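PDB 6LKK: ABC transporter, solute-binding protein from Staphylococcus aureus, which binds glucose 6-phosphate between its two lobes and probably serves as the extracellular sensor that feeds this signal into a two-component system. Local coordinates for residues F48-V54 / A224-R230; V101-D107 / P201-P207; F250-S254 / I267-I273. One frame throughout, in Å; residues are numbered along the deposited sequence.

Following the chain from its N terminus, residues 48-54 come first, leading into strand 54-56 of the lobe that contains the N terminus. Contact 1 closes on them only when residues 224-230 arrive, and contact 2 is nested inside that long loop: residues 101-107, at the end of strand 92-105, pair with 201-207 in the other lobe. Contact 3 follows in series, closing a short loop between 250-254 and 267-273. Contacts 1 and 2 lie on opposite sides of the chain's centre, with nearest atoms about 24 Å apart. Contacts 2 and 3 touch through Tyr206, Ile204, Ile267, Glu268 and Ile273, and strands 92-105 and 253-254 are neighbours in one sheet.

Contact 1 of 3, residues F48-V54 / A224-R230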
loop_
_atom_site.group_PDB
_atom_site.type_symbol
_atom_site.label_atom_id
_atom_site.label_comp_id
_atom_site.label_asym_id
_atom_site.label_seq_id
_atom_site.Cartn_x
_atom_site.Cartn_y
_atom_site.Cartn_z
ATOM N N PHE A 48 3.193 26.485 0.367
ATOM C CA PHE A 48 4.564 26.004 0.495
ATOM C C PHE A 48 5.103 26.143 1.919
ATOM O O PHE A 48 5.926 25.326 2.353
ATOM C CB PHE A 48 5.413 26.770 -0.520
ATOM C CG PHE A 48 6.876 26.488 -0.456
ATOM C CD1 PHE A 48 7.408 25.358 -1.054
ATOM C CD2 PHE A 48 7.730 27.393 0.148
ATOM C CE1 PHE A 48 8.766 25.123 -1.011
ATOM C CE2 PHE A 48 9.082 27.164 0.184
ATOM C CZ PHE A 48 9.604 26.027 -0.391
ATOM N N SER A 49 4.642 27.147 2.671
ATOM C CA SER A 49 5.121 27.372 4.033
ATOM C C SER A 49 4.388 26.544 5.084
ATOM O O SER A 49 4.860 26.470 6.225
ATOM C CB SER A 49 4.998 28.855 4.391
ATOM O OG SER A 49 3.642 29.267 4.393
ATOM N N GLU A 50 3.253 25.933 4.744
ATOM C CA GLU A 50 2.477 25.145 5.692
ATOM C C GLU A 50 2.746 23.650 5.591
ATOM O O GLU A 50 2.330 22.901 6.482
ATOM C CB GLU A 50 0.979 25.391 5.475
ATOM C CG GLU A 50 0.505 26.778 5.877
ATOM C CD GLU A 50 -0.767 27.186 5.157
ATOM O OE1 GLU A 50 -1.491 26.287 4.671
ATOM O OE2 GLU A 50 -1.039 28.404 5.066
ATOM N N ARG A 51 3.434 23.203 4.546
ATOM C CA ARG A 51 3.533 21.783 4.249
ATOM C C ARG A 51 4.260 21.023 5.352
ATOM O O ARG A 51 5.065 21.573 6.108
ATOM C CB ARG A 51 4.265 21.565 2.930
ATOM C CG ARG A 51 3.464 21.936 1.710
ATOM C CD ARG A 51 4.282 21.720 0.458
ATOM N NE ARG A 51 3.525 22.021 -0.749
ATOM C CZ ARG A 51 4.013 21.915 -1.979
ATOM N NH1 ARG A 51 5.263 21.515 -2.170
ATOM N NH2 ARG A 51 3.249 22.211 -3.019
ATOM N N GLY A 52 3.962 19.729 5.424
ATOM C CA GLY A 52 4.710 18.816 6.254
ATOM C C GLY A 52 6.038 18.458 5.614
ATOM O O GLY A 52 6.456 19.026 4.605
ATOM N N ASP A 53 6.695 17.471 6.211
ATOM C CA ASP A 53 8.099 17.208 5.928
ATOM C C ASP A 53 8.374 15.870 5.266
ATOM O O ASP A 53 9.331 15.774 4.497
ATOM C CB ASP A 53 8.910 17.292 7.227
ATOM C CG ASP A 53 9.076 18.719 7.710
ATOM O OD1 ASP A 53 9.878 19.457 7.102
ATOM O OD2 ASP A 53 8.389 19.104 8.677
ATOM N N VAL A 54 7.580 14.838 5.541
ATOM C CA VAL A 54 7.851 13.495 5.038
ATOM C C VAL A 54 6.548 12.872 4.562
ATOM O O VAL A 54 5.494 13.051 5.181
ATOM C CB VAL A 54 8.519 12.611 6.113
ATOM C CG1 VAL A 54 8.693 11.181 5.613
ATOM C CG2 VAL A 54 9.866 13.192 6.515
ATOM N N ALA A 224 9.125 25.293 2.903
ATOM C CA ALA A 224 9.929 26.488 3.142
ATOM C C ALA A 224 10.959 26.258 4.237
ATOM O O ALA A 224 12.119 26.663 4.098
ATOM C CB ALA A 224 9.023 27.666 3.503
ATOM N N HIS A 225 10.559 25.613 5.327
ATOM C CA HIS A 225 11.402 25.458 6.508
ATOM C C HIS A 225 11.398 23.988 6.897
ATOM O O HIS A 225 10.710 23.582 7.843
ATOM C CB HIS A 225 10.908 26.356 7.642
ATOM C CG HIS A 225 10.656 27.768 7.212
ATOM N ND1 HIS A 225 11.661 28.599 6.766
ATOM C CD2 HIS A 225 9.511 28.488 7.141
ATOM C CE1 HIS A 225 11.148 29.775 6.447
ATOM N NE2 HIS A 225 9.846 29.733 6.665
ATOM N N PRO A 226 12.159 23.158 6.186
ATOM C CA PRO A 226 12.152 21.721 6.484
ATOM C C PRO A 226 12.644 21.443 7.895
ATOM O O PRO A 226 13.606 22.050 8.373
ATOM C CB PRO A 226 13.094 21.132 5.426
ATOM C CG PRO A 226 13.926 22.280 4.957
ATOM C CD PRO A 226 13.047 23.482 5.054
ATOM N N HIS A 227 11.966 20.523 8.563
ATOM C CA HIS A 227 12.381 20.107 9.892
ATOM C C HIS A 227 13.737 19.420 9.787
ATOM O O HIS A 227 13.869 18.449 9.030
ATOM C CB HIS A 227 11.349 19.169 10.504
ATOM C CG HIS A 227 11.501 18.993 11.982
ATOM N ND1 HIS A 227 12.628 18.444 12.555
ATOM C CD2 HIS A 227 10.670 19.299 13.005
ATOM C CE1 HIS A 227 12.484 18.420 13.868
ATOM N NE2 HIS A 227 11.303 18.931 14.167
ATOM N N PRO A 228 14.769 19.881 10.503
ATOM C CA PRO A 228 16.114 19.320 10.292
ATOM C C PRO A 228 16.255 17.858 10.694
ATOM O O PRO A 228 17.258 17.234 10.325
ATOM C CB PRO A 228 17.012 20.222 11.151
ATOM C CG PRO A 228 16.111 20.838 12.155
ATOM C CD PRO A 228 14.769 20.962 11.504
ATOM N N LYS A 229 15.300 17.288 11.421
ATOM C CA LYS A 229 15.372 15.893 11.835
ATOM C C LYS A 229 14.687 14.943 10.859
ATOM O O LYS A 229 14.599 13.744 11.144
ATOM C CB LYS A 229 14.755 15.728 13.227
ATOM C CG LYS A 229 15.667 16.181 14.352
ATOM C CD LYS A 229 16.702 15.112 14.656
ATOM C CE LYS A 229 17.934 15.682 15.340
ATOM N NZ LYS A 229 19.080 14.739 15.228
ATOM N N ARG A 230 14.214 15.437 9.713
ATOM C CA ARG A 230 13.447 14.569 8.826
ATOM C C ARG A 230 14.330 13.535 8.141
ATOM O O ARG A 230 13.870 12.424 7.866
ATOM C CB ARG A 230 12.682 15.392 7.791
ATOM C CG ARG A 230 13.522 16.150 6.778
ATOM C CD ARG A 230 12.593 16.913 5.850
ATOM N NE ARG A 230 13.278 17.577 4.746
ATOM C CZ ARG A 230 12.647 18.242 3.783
ATOM N NH1 ARG A 230 11.322 18.328 3.789
ATOM N NH2 ARG A 230 13.336 18.822 2.813
HETATM O O HOH W 1 7.761 24.996 5.881
HETATM O O HOH W 2 8.673 21.864 8.721
#
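Two irregular backbones run side by side, with CA atoms 5.0 Å apart at Ser49 and Ala224 and 6.1 Å apart at Asp53 and Pro226. Residues 48-50 have helical torsions without regular bonding, and Ala224 N donates to Phe48 O at 3.2 Å. Water 1 extends this link, accepting from His225 N (2.9 Å) and donating to Ser49 O (3.3 Å). The second segment folds into a type I turn from His227 to Arg230, closed by Arg230 N to His227 O (3.1 Å), with Lys229 at the N-cap of helix 230-237. The contact joins the loop entering strand 54-56 to the connection between strand 213-221 and that helix, at the edge of one lobe of a periplasmic-binding-protein fold. Asp53 is the main polar side chain: OD1 accepts from His227 N at 2.8 Å, while water 2 donates to Asp53 OD2 and His225 O, each at 2.8 Å. Arg230 NH1 makes a weak bond to Asp53 O (3.3 Å) and a long, out-of-plane salt bridge to Asp53 OD1 (3.8 Å); its stronger partner is Val221 O. Val54 CG2 packs on Arg230 CB (3.8 Å). Phe48 CE2 lies 3.4 Å from Ala224 CB, and Ala224 N sits over one ring face.

Contact 2 of 3, residues V101-D107 / P201-P207; sequences VIVVNSD and PVSIVYP
An antiparallel strand pair joins the end of strand 92-105 to the short strand 202-205 in the mixed sheet, the N-to-C directions making 151° and the axes approaching to 4.6 Å. Ile102 faces Val205 and Val104 faces Ser203 as hydrogen-bonded pairs (CA-CA 4.9 and 5.0 Å); Val103 with Ile204 and Asn105 with Val202 are non-hydrogen-bonded pairs (4.9 and 4.8 Å). Reciprocal bonds run Ile102 N to Val205 O (2.9 Å), Val205 N to Ile102 O (2.8 Å), Val104 N to Ser203 O (2.9 Å) and Ser203 N to Val104 O (2.8 Å); a further bond runs from Ser106 N to Pro201 O (2.8 Å). In this solute-binding-protein fold strand 184-188 takes the other edge of 92-105, making it an inner strand. Val103, Val202 and Ile204 share one face, covered by helices 170-178 and 189-197. The opposite face holds Ile102, Val104, Ser203 and Val205, with Val104 (t) CG2 4.0 Å from Val205 (t) CG2. Val101 (m) places CG1 3.7 Å from CE2 of Tyr206 (m), whose OH bonds Glu189. Asn105 (t) forms an Asx turn, its OD1 accepting from Asp107 N at 2.8 Å, and water 3 lies 2.7 Å from Ser106 OG.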
loop_
_atom_site.group_PDB
_atom_site.type_symbol
_atom_site.label_atom_id
_atom_site.label_comp_id
_atom_site.label_asym_id
_atom_site.label_seq_id
_atom_site.Cartn_x
_atom_site.Cartn_y
_atom_site.Cartn_z
ATOM N N VAL A 101 -4.092 -7.997 -1.873
ATOM C CA VAL A 101 -4.759 -9.263 -1.598
ATOM C C VAL A 101 -6.252 -9.132 -1.846
ATOM O O VAL A 101 -6.810 -8.034 -1.890
ATOM C CB VAL A 101 -4.525 -9.749 -0.149
ATOM C CG1 VAL A 101 -3.038 -9.905 0.141
ATOM C CG2 VAL A 101 -5.169 -8.803 0.854
ATOM N N ILE A 102 -6.888 -10.280 -2.015
ATOM C CA ILE A 102 -8.335 -10.405 -1.907
ATOM C C ILE A 102 -8.654 -10.822 -0.482
ATOM O O ILE A 102 -7.997 -11.706 0.079
ATOM C CB ILE A 102 -8.879 -11.430 -2.919
ATOM C CG1 ILE A 102 -8.627 -10.962 -4.350
ATOM C CG2 ILE A 102 -10.373 -11.675 -2.688
ATOM C CD1 ILE A 102 -8.860 -12.038 -5.389
ATOM N N VAL A 103 -9.654 -10.186 0.116
ATOM C CA VAL A 103 -10.149 -10.582 1.428
ATOM C C VAL A 103 -11.546 -11.156 1.258
ATOM O O VAL A 103 -12.367 -10.614 0.510
ATOM C CB VAL A 103 -10.138 -9.414 2.433
ATOM C CG1 VAL A 103 -8.699 -9.075 2.811
ATOM C CG2 VAL A 103 -10.863 -8.200 1.870
ATOM N N VAL A 104 -11.801 -12.266 1.941
ATOM C CA VAL A 104 -13.051 -13.005 1.837
ATOM C C VAL A 104 -13.633 -13.147 3.233
ATOM O O VAL A 104 -12.904 -13.421 4.190
ATOM C CB VAL A 104 -12.827 -14.392 1.198
ATOM C CG1 VAL A 104 -14.137 -15.167 1.117
ATOM C CG2 VAL A 104 -12.194 -14.246 -0.178
ATOM N N ASN A 105 -14.944 -12.954 3.353
ATOM C CA ASN A 105 -15.616 -13.196 4.624
ATOM C C ASN A 105 -15.889 -14.689 4.730
ATOM O O ASN A 105 -16.662 -15.245 3.943
ATOM C CB ASN A 105 -16.899 -12.379 4.739
ATOM C CG ASN A 105 -17.594 -12.581 6.075
ATOM O OD1 ASN A 105 -17.936 -13.705 6.442
ATOM N ND2 ASN A 105 -17.774 -11.499 6.823
ATOM N N SER A 106 -15.243 -15.340 5.696
ATOM C CA SER A 106 -15.288 -16.790 5.812
ATOM C C SER A 106 -16.549 -17.298 6.498
ATOM O O SER A 106 -16.786 -18.511 6.496
ATOM C CB SER A 106 -14.049 -17.282 6.565
ATOM O OG SER A 106 -13.920 -16.633 7.818
ATOM N N ASP A 107 -17.361 -16.415 7.080
ATOM C CA ASP A 107 -18.670 -16.815 7.585
ATOM C C ASP A 107 -19.744 -16.759 6.510
ATOM O O ASP A 107 -20.691 -17.553 6.550
ATOM C CB ASP A 107 -19.082 -15.932 8.768
ATOM C CG ASP A 107 -18.478 -16.393 10.084
ATOM O OD1 ASP A 107 -17.825 -17.458 10.101
ATOM O OD2 ASP A 107 -18.659 -15.691 11.104
ATOM N N PRO A 201 -14.089 -12.813 10.791
ATOM C CA PRO A 201 -14.074 -13.951 9.847
ATOM C C PRO A 201 -13.555 -13.543 8.471
ATOM O O PRO A 201 -14.289 -13.392 7.499
ATOM C CB PRO A 201 -15.546 -14.371 9.811
ATOM C CG PRO A 201 -16.293 -13.109 10.081
ATOM C CD PRO A 201 -15.458 -12.329 11.051
ATOM N N VAL A 202 -12.235 -13.371 8.401
ATOM C CA VAL A 202 -11.546 -12.849 7.226
ATOM C C VAL A 202 -10.530 -13.881 6.758
ATOM O O VAL A 202 -9.693 -14.340 7.546
ATOM C CB VAL A 202 -10.850 -11.508 7.531
ATOM C CG1 VAL A 202 -9.909 -11.102 6.394
ATOM C CG2 VAL A 202 -11.883 -10.417 7.764
ATOM N N SER A 203 -10.601 -14.234 5.477
ATOM C CA SER A 203 -9.591 -15.049 4.818
ATOM C C SER A 203 -8.799 -14.183 3.848
ATOM O O SER A 203 -9.365 -13.339 3.145
ATOM C CB SER A 203 -10.223 -16.223 4.065
ATOM O OG SER A 203 -10.765 -17.176 4.962
ATOM N N ILE A 204 -7.489 -14.403 3.808
ATOM C CA ILE A 204 -6.584 -13.647 2.949
ATOM C C ILE A 204 -6.243 -14.518 1.750
ATOM O O ILE A 204 -5.774 -15.653 1.908
ATOM C CB ILE A 204 -5.322 -13.220 3.714
ATOM C CG1 ILE A 204 -5.720 -12.384 4.939
ATOM C CG2 ILE A 204 -4.386 -12.430 2.808
ATOM C CD1 ILE A 204 -4.583 -12.082 5.890
ATOM N N VAL A 205 -6.492 -13.996 0.552
ATOM C CA VAL A 205 -6.300 -14.732 -0.693
ATOM C C VAL A 205 -5.306 -13.968 -1.555
ATOM O O VAL A 205 -5.511 -12.785 -1.860
ATOM C CB VAL A 205 -7.626 -14.942 -1.442
ATOM C CG1 VAL A 205 -7.382 -15.560 -2.818
ATOM C CG2 VAL A 205 -8.558 -15.824 -0.626
ATOM N N TYR A 206 -4.235 -14.648 -1.953
ATOM C CA TYR A 206 -3.282 -14.099 -2.899
ATOM C C TYR A 206 -3.668 -14.586 -4.288
ATOM O O TYR A 206 -3.493 -15.778 -4.584
ATOM C CB TYR A 206 -1.865 -14.540 -2.542
ATOM C CG TYR A 206 -1.447 -14.107 -1.151
ATOM C CD1 TYR A 206 -1.732 -14.890 -0.037
ATOM C CD2 TYR A 206 -0.782 -12.903 -0.949
ATOM C CE1 TYR A 206 -1.362 -14.488 1.237
ATOM C CE2 TYR A 206 -0.410 -12.495 0.322
ATOM C CZ TYR A 206 -0.699 -13.294 1.409
ATOM O OH TYR A 206 -0.326 -12.899 2.676
ATOM N N PRO A 207 -4.205 -13.730 -5.160
ATOM C CA PRO A 207 -4.829 -14.233 -6.395
ATOM C C PRO A 207 -3.868 -15.057 -7.240
ATOM O O PRO A 207 -2.753 -14.629 -7.547
ATOM C CB PRO A 207 -5.276 -12.956 -7.122
ATOM C CG PRO A 207 -4.656 -11.811 -6.393
ATOM C CD PRO A 207 -4.352 -12.274 -5.013
HETATM O O HOH W 3 -11.328 -16.882 8.592
#

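Contact 3 of 3, residues F250-S254 / I267-I273; sequences FDAKS and IENLKNI
Lys253 carries most of this contact, reaching from residues 250-254 to a largely irregular segment whose nearest CA pairs are wide: 7.6 Å for Asp251 and Ile267, 8.5 Å for Lys253 and Asn269. Helix 240-250 ends at Phe250; Asp251 follows with positive phi (56°), and Lys253 is near-extended (phi -109°, psi 107°) with rotamer m, t, t, p. Ile267 (m, m) sets CG2 3.7 Å from Lys253 NZ and 4.5 Å from Asp251 CB. The CA-to-CB bond of Glu268 points away, but its carbonyl is engaged: Lys253 NZ donates to Glu268 O at 2.9 Å, and also forms a salt bridge with Glu189. Asn269 (t) makes an Asx turn, OD1 accepting from Lys271 N at 2.8 Å, leading into the 3-10 segment 270-272. Leu270 (m, t) packs CG on Lys253 CD at 3.9 Å; Asn272 N bonds to Asn269 O (2.9 Å) and Ile273 N to Leu270 O (3.0 Å), and Ile273 (m, t) brings CD1 to 4.2 Å from Lys253 CE. In this solute-binding-protein fold the segment lies along the sheet: Lys253, Leu270 and Ile273 pack on Leu97 and Pro99 of strand 92-105, while Ile267 rests on helix 189-197, whose Arg193 forms a salt bridge with Asp251.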
loop_
_atom_site.group_PDB
_atom_site.type_symbol
_atom_site.label_atom_id
_atom_site.label_comp_id
_atom_site.label_asym_id
_atom_site.label_seq_id
_atom_site.Cartn_x
_atom_site.Cartn_y
_atom_site.Cartn_z
ATOM N N PHE A 250 4.319 -7.081 13.064
ATOM C CA PHE A 250 3.221 -6.997 12.109
ATOM C C PHE A 250 3.293 -8.002 10.970
ATOM O O PHE A 250 2.404 -7.995 10.111
ATOM C CB PHE A 250 3.157 -5.591 11.499
ATOM C CG PHE A 250 2.885 -4.504 12.493
ATOM C CD1 PHE A 250 1.590 -4.230 12.901
ATOM C CD2 PHE A 250 3.919 -3.740 13.003
ATOM C CE1 PHE A 250 1.336 -3.221 13.808
ATOM C CE2 PHE A 250 3.671 -2.729 13.910
ATOM C CZ PHE A 250 2.378 -2.469 14.314
ATOM N N ASP A 251 4.314 -8.857 10.918
ATOM C CA ASP A 251 4.574 -9.655 9.722
ATOM C C ASP A 251 4.745 -8.757 8.503
ATOM O O ASP A 251 4.354 -9.113 7.388
ATOM C CB ASP A 251 3.462 -10.680 9.469
ATOM C CG ASP A 251 3.308 -11.669 10.604
ATOM O OD1 ASP A 251 4.271 -12.419 10.877
ATOM O OD2 ASP A 251 2.226 -11.694 11.225
ATOM N N ALA A 252 5.300 -7.567 8.713
ATOM C CA ALA A 252 5.666 -6.728 7.587
ATOM C C ALA A 252 6.718 -7.440 6.749
ATOM O O ALA A 252 7.385 -8.370 7.205
ATOM C CB ALA A 252 6.199 -5.378 8.065
ATOM N N LYS A 253 6.854 -6.996 5.506
ATOM C CA LYS A 253 7.880 -7.506 4.604
ATOM C C LYS A 253 8.919 -6.407 4.422
ATOM O O LYS A 253 8.662 -5.399 3.754
ATOM C CB LYS A 253 7.266 -7.953 3.282
ATOM C CG LYS A 253 6.449 -9.233 3.427
ATOM C CD LYS A 253 5.774 -9.636 2.130
ATOM C CE LYS A 253 5.208 -11.049 2.214
ATOM N NZ LYS A 253 4.171 -11.194 3.273
ATOM N N SER A 254 10.084 -6.603 5.030
ATOM C CA SER A 254 11.120 -5.585 5.044
ATOM C C SER A 254 11.708 -5.369 3.656
ATOM O O SER A 254 11.783 -6.286 2.831
ATOM C CB SER A 254 12.232 -5.979 6.015
ATOM O OG SER A 254 13.324 -5.072 5.945
ATOM N N ILE A 267 -0.549 -15.468 6.583
ATOM C CA ILE A 267 0.289 -14.598 5.769
ATOM C C ILE A 267 1.277 -15.468 5.002
ATOM O O ILE A 267 1.799 -16.458 5.530
ATOM C CB ILE A 267 1.020 -13.565 6.645
ATOM C CG1 ILE A 267 0.025 -12.751 7.484
ATOM C CG2 ILE A 267 1.882 -12.644 5.787
ATOM C CD1 ILE A 267 -0.871 -11.831 6.685
ATOM N N GLU A 268 1.536 -15.112 3.748
ATOM C CA GLU A 268 2.423 -15.892 2.897
ATOM C C GLU A 268 3.754 -15.177 2.702
ATOM O O GLU A 268 3.804 -13.949 2.573
ATOM C CB GLU A 268 1.783 -16.164 1.532
ATOM C CG GLU A 268 0.535 -17.038 1.591
ATOM C CD GLU A 268 0.832 -18.507 1.850
ATOM O OE1 GLU A 268 2.020 -18.882 1.942
ATOM O OE2 GLU A 268 -0.134 -19.292 1.958
ATOM N N ASN A 269 4.825 -15.966 2.693
ATOM C CA ASN A 269 6.133 -15.496 2.269
ATOM C C ASN A 269 6.102 -15.177 0.778
ATOM O O ASN A 269 5.353 -15.785 0.010
ATOM C CB ASN A 269 7.187 -16.565 2.564
ATOM C CG ASN A 269 8.597 -16.108 2.257
ATOM O OD1 ASN A 269 9.016 -16.074 1.100
ATOM N ND2 ASN A 269 9.349 -15.778 3.300
ATOM N N LEU A 270 6.924 -14.207 0.369
ATOM C CA LEU A 270 6.939 -13.808 -1.036
ATOM C C LEU A 270 7.187 -14.999 -1.952
ATOM O O LEU A 270 6.629 -15.071 -3.053
ATOM C CB LEU A 270 7.997 -12.732 -1.277
ATOM C CG LEU A 270 7.638 -11.299 -0.881
ATOM C CD1 LEU A 270 8.827 -10.392 -1.146
ATOM C CD2 LEU A 270 6.410 -10.794 -1.634
ATOM N N LYS A 271 8.020 -15.947 -1.516
ATOM C CA LYS A 271 8.344 -17.085 -2.367
ATOM C C LYS A 271 7.131 -17.964 -2.646
ATOM O O LYS A 271 7.155 -18.742 -3.605
ATOM C CB LYS A 271 9.461 -17.919 -1.732
ATOM C CG LYS A 271 9.031 -18.782 -0.555
ATOM C CD LYS A 271 10.225 -19.504 0.057
ATOM C CE LYS A 271 9.797 -20.527 1.100
ATOM N NZ LYS A 271 9.317 -19.890 2.359
ATOM N N ASN A 272 6.077 -17.854 -1.838
ATOM C CA ASN A 272 4.859 -18.631 -2.020
ATOM C C ASN A 272 3.708 -17.792 -2.563
ATOM O O ASN A 272 2.567 -18.268 -2.592
ATOM C CB ASN A 272 4.450 -19.282 -0.698
ATOM C CG ASN A 272 5.537 -20.173 -0.129
ATOM O OD1 ASN A 272 5.972 -19.993 1.009
ATOM N ND2 ASN A 272 5.983 -21.140 -0.923
ATOM N N ILE A 273 3.974 -16.566 -2.985
ATOM C CA ILE A 273 2.964 -15.691 -3.579
ATOM C C ILE A 273 3.189 -15.670 -5.084
ATOM O O ILE A 273 4.330 -15.461 -5.523
ATOM C CB ILE A 273 3.038 -14.265 -2.997
ATOM C CG1 ILE A 273 2.695 -14.283 -1.505
ATOM C CG2 ILE A 273 2.107 -13.323 -3.761
ATOM C CD1 ILE A 273 2.918 -12.956 -0.795
#